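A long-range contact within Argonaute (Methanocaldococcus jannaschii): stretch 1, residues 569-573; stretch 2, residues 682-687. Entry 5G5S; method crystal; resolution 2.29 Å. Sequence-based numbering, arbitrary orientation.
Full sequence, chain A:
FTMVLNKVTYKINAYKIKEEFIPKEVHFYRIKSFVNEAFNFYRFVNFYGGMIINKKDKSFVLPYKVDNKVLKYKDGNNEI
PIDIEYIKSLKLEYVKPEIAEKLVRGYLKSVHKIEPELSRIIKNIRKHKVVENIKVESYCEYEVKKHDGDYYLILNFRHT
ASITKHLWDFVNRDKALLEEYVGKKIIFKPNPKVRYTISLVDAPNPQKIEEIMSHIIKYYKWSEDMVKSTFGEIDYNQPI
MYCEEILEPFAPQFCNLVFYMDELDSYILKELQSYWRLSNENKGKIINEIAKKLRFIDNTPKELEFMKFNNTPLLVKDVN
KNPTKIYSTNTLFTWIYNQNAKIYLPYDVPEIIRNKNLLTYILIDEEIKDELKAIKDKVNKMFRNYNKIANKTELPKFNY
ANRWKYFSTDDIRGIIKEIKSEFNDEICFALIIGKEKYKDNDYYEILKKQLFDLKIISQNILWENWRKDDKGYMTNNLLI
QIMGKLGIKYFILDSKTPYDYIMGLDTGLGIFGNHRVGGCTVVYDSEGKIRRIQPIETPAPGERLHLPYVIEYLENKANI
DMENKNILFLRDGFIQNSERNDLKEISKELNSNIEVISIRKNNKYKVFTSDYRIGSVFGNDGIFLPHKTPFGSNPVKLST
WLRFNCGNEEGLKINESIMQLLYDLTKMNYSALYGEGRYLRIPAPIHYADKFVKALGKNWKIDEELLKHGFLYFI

Stretch 1 569-573: FLRDG
Stretch 2 682-687: IPAPIH

A strand can lie against the first turn of a helix through apolar packing, with no hydrogen bond between them, and this contact in Argonaute, bridging at least 113 residues of sequence, is a compact example. The two stretches together bury 216 Å².

Leu570 and Ile686 account for most of that surface. Strand residues 569-571 are extended, with phi/psi of -101/135, -114/122 and -142/151; Asp572 (-99/74) and Gly573 (173/161) leave the strand, and a weak hydrogen bond runs from Gly573 N to Arg571 O at 3.4 Å. In the second stretch Ile682 (-117/146) and Pro683 (-46/138) lead into a helix that begins at Ala684 (-48/-42) and runs on through Pro685 (-56/-49), Ile686 (-72/-40) and His687 (-57/-48). Pro683 is the N-cap residue, and its O accepts from His687 N at 3.1 Å, closing the first turn.

The register is set by Leu570 CA and Ile686 CA, 6.1 Å apart. Both CA-to-CB bonds point toward the opposing stretch, bringing Leu570 CB within 4.2 Å of Ile686 CB. Leu570 has chi1 -90° (m) and an off-well chi2 of 32°; its CD2 lies 4.1 Å from Pro683 CB and 4.3 Å from Pro685 CB, so one methyl meets both prolines, each puckered C-gamma exo.

Ile686, t at chi1 and t at chi2, brings its CD1 up to the backbone of Leu570 to Asp572: 4.1 Å from Leu570 O, 3.6 Å from Arg571 C and 3.4 Å from Asp572 N. This methyl thus packs against main chain where the strand gives way to loop.

The CA-to-CB bond of Arg571 (chi1 51°, p) points away from the second stretch, that of Asp572 (chi1 -158°, t) toward it, with Asp572 CB 4.1 Å from Ile686 CD1, while Asp572 OD2 is hydrogen-bonded elsewhere in the structure. The CA-to-CB bond of Ala684 points away from the first stretch.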

# COMPACT_ATOMS: atom_id res chain seq x y z
N PHE A 569 -1.34 -1.14 16.61
CA PHE A 569 -1.95 -0.66 15.36
C PHE A 569 -0.89 -0.24 14.36
O PHE A 569 0.07 0.46 14.70
CB PHE A 569 -2.93 0.49 15.58
CG PHE A 569 -4.25 0.09 16.19
CD1 PHE A 569 -4.42 0.11 17.57
CD2 PHE A 569 -5.34 -0.25 15.39
CE1 PHE A 569 -5.65 -0.23 18.14
CE2 PHE A 569 -6.56 -0.60 15.96
CZ PHE A 569 -6.70 -0.61 17.33
N LEU A 570 -1.09 -0.66 13.12
CA LEU A 570 -0.21 -0.37 12.00
C LEU A 570 -1.00 0.50 11.03
O LEU A 570 -2.10 0.12 10.59
CB LEU A 570 0.18 -1.70 11.33
CG LEU A 570 1.42 -2.48 11.77
CD1 LEU A 570 1.75 -2.36 13.23
CD2 LEU A 570 1.33 -3.92 11.34
N ARG A 571 -0.47 1.70 10.75
CA ARG A 571 -1.12 2.60 9.80
C ARG A 571 -0.12 3.36 8.92
O ARG A 571 1.03 3.56 9.31
CB ARG A 571 -2.17 3.53 10.48
CG ARG A 571 -1.70 4.30 11.71
CD ARG A 571 -2.84 5.09 12.35
NE ARG A 571 -2.99 6.42 11.76
CZ ARG A 571 -3.97 7.28 12.04
NH1 ARG A 571 -4.92 6.95 12.92
NH2 ARG A 571 -4.03 8.46 11.44
N ASP A 572 -0.56 3.71 7.71
CA ASP A 572 0.20 4.52 6.76
C ASP A 572 -0.39 5.89 6.96
O ASP A 572 -1.24 6.32 6.18
CB ASP A 572 -0.02 4.04 5.32
CG ASP A 572 1.08 4.46 4.35
OD1 ASP A 572 1.35 5.68 4.24
OD2 ASP A 572 1.65 3.57 3.68
N GLY A 573 -0.03 6.51 8.08
CA GLY A 573 -0.53 7.82 8.46
C GLY A 573 -0.11 8.24 9.86
O GLY A 573 0.28 7.40 10.68
N ILE A 682 5.51 -4.78 2.74
CA ILE A 682 4.95 -4.23 3.96
C ILE A 682 4.25 -5.30 4.79
O ILE A 682 3.73 -6.24 4.20
CB ILE A 682 4.11 -2.92 3.73
CG1 ILE A 682 2.80 -3.18 2.98
CG2 ILE A 682 4.95 -1.76 3.12
CD1 ILE A 682 1.75 -2.19 3.37
N PRO A 683 4.27 -5.23 6.16
CA PRO A 683 3.61 -6.28 6.97
C PRO A 683 2.20 -6.68 6.52
O PRO A 683 1.42 -5.82 6.17
CB PRO A 683 3.60 -5.66 8.37
CG PRO A 683 4.76 -4.76 8.39
CD PRO A 683 4.87 -4.19 7.02
N ALA A 684 1.89 -7.98 6.52
CA ALA A 684 0.58 -8.52 6.10
C ALA A 684 -0.70 -7.83 6.67
O ALA A 684 -1.59 -7.55 5.87
CB ALA A 684 0.53 -10.03 6.24
N PRO A 685 -0.80 -7.46 7.99
CA PRO A 685 -2.03 -6.78 8.45
C PRO A 685 -2.39 -5.50 7.69
O PRO A 685 -3.53 -5.35 7.24
CB PRO A 685 -1.75 -6.52 9.94
CG PRO A 685 -0.72 -7.53 10.31
CD PRO A 685 0.13 -7.69 9.11
N ILE A 686 -1.39 -4.59 7.51
CA ILE A 686 -1.58 -3.32 6.79
C ILE A 686 -1.72 -3.54 5.27
O ILE A 686 -2.58 -2.92 4.64
CB ILE A 686 -0.58 -2.19 7.22
CG1 ILE A 686 -0.89 -0.84 6.52
CG2 ILE A 686 0.89 -2.61 7.07
CD1 ILE A 686 -0.13 0.36 7.01
N HIS A 687 -0.92 -4.47 4.70
CA HIS A 687 -0.95 -4.85 3.28
C HIS A 687 -2.36 -5.33 2.85
O HIS A 687 -2.84 -4.93 1.80
CB HIS A 687 0.11 -5.95 2.99
CG HIS A 687 0.01 -6.57 1.63
ND1 HIS A 687 0.59 -5.98 0.52
CD2 HIS A 687 -0.61 -7.71 1.25
CE1 HIS A 687 0.30 -6.77 -0.50
NE2 HIS A 687 -0.43 -7.82 -0.11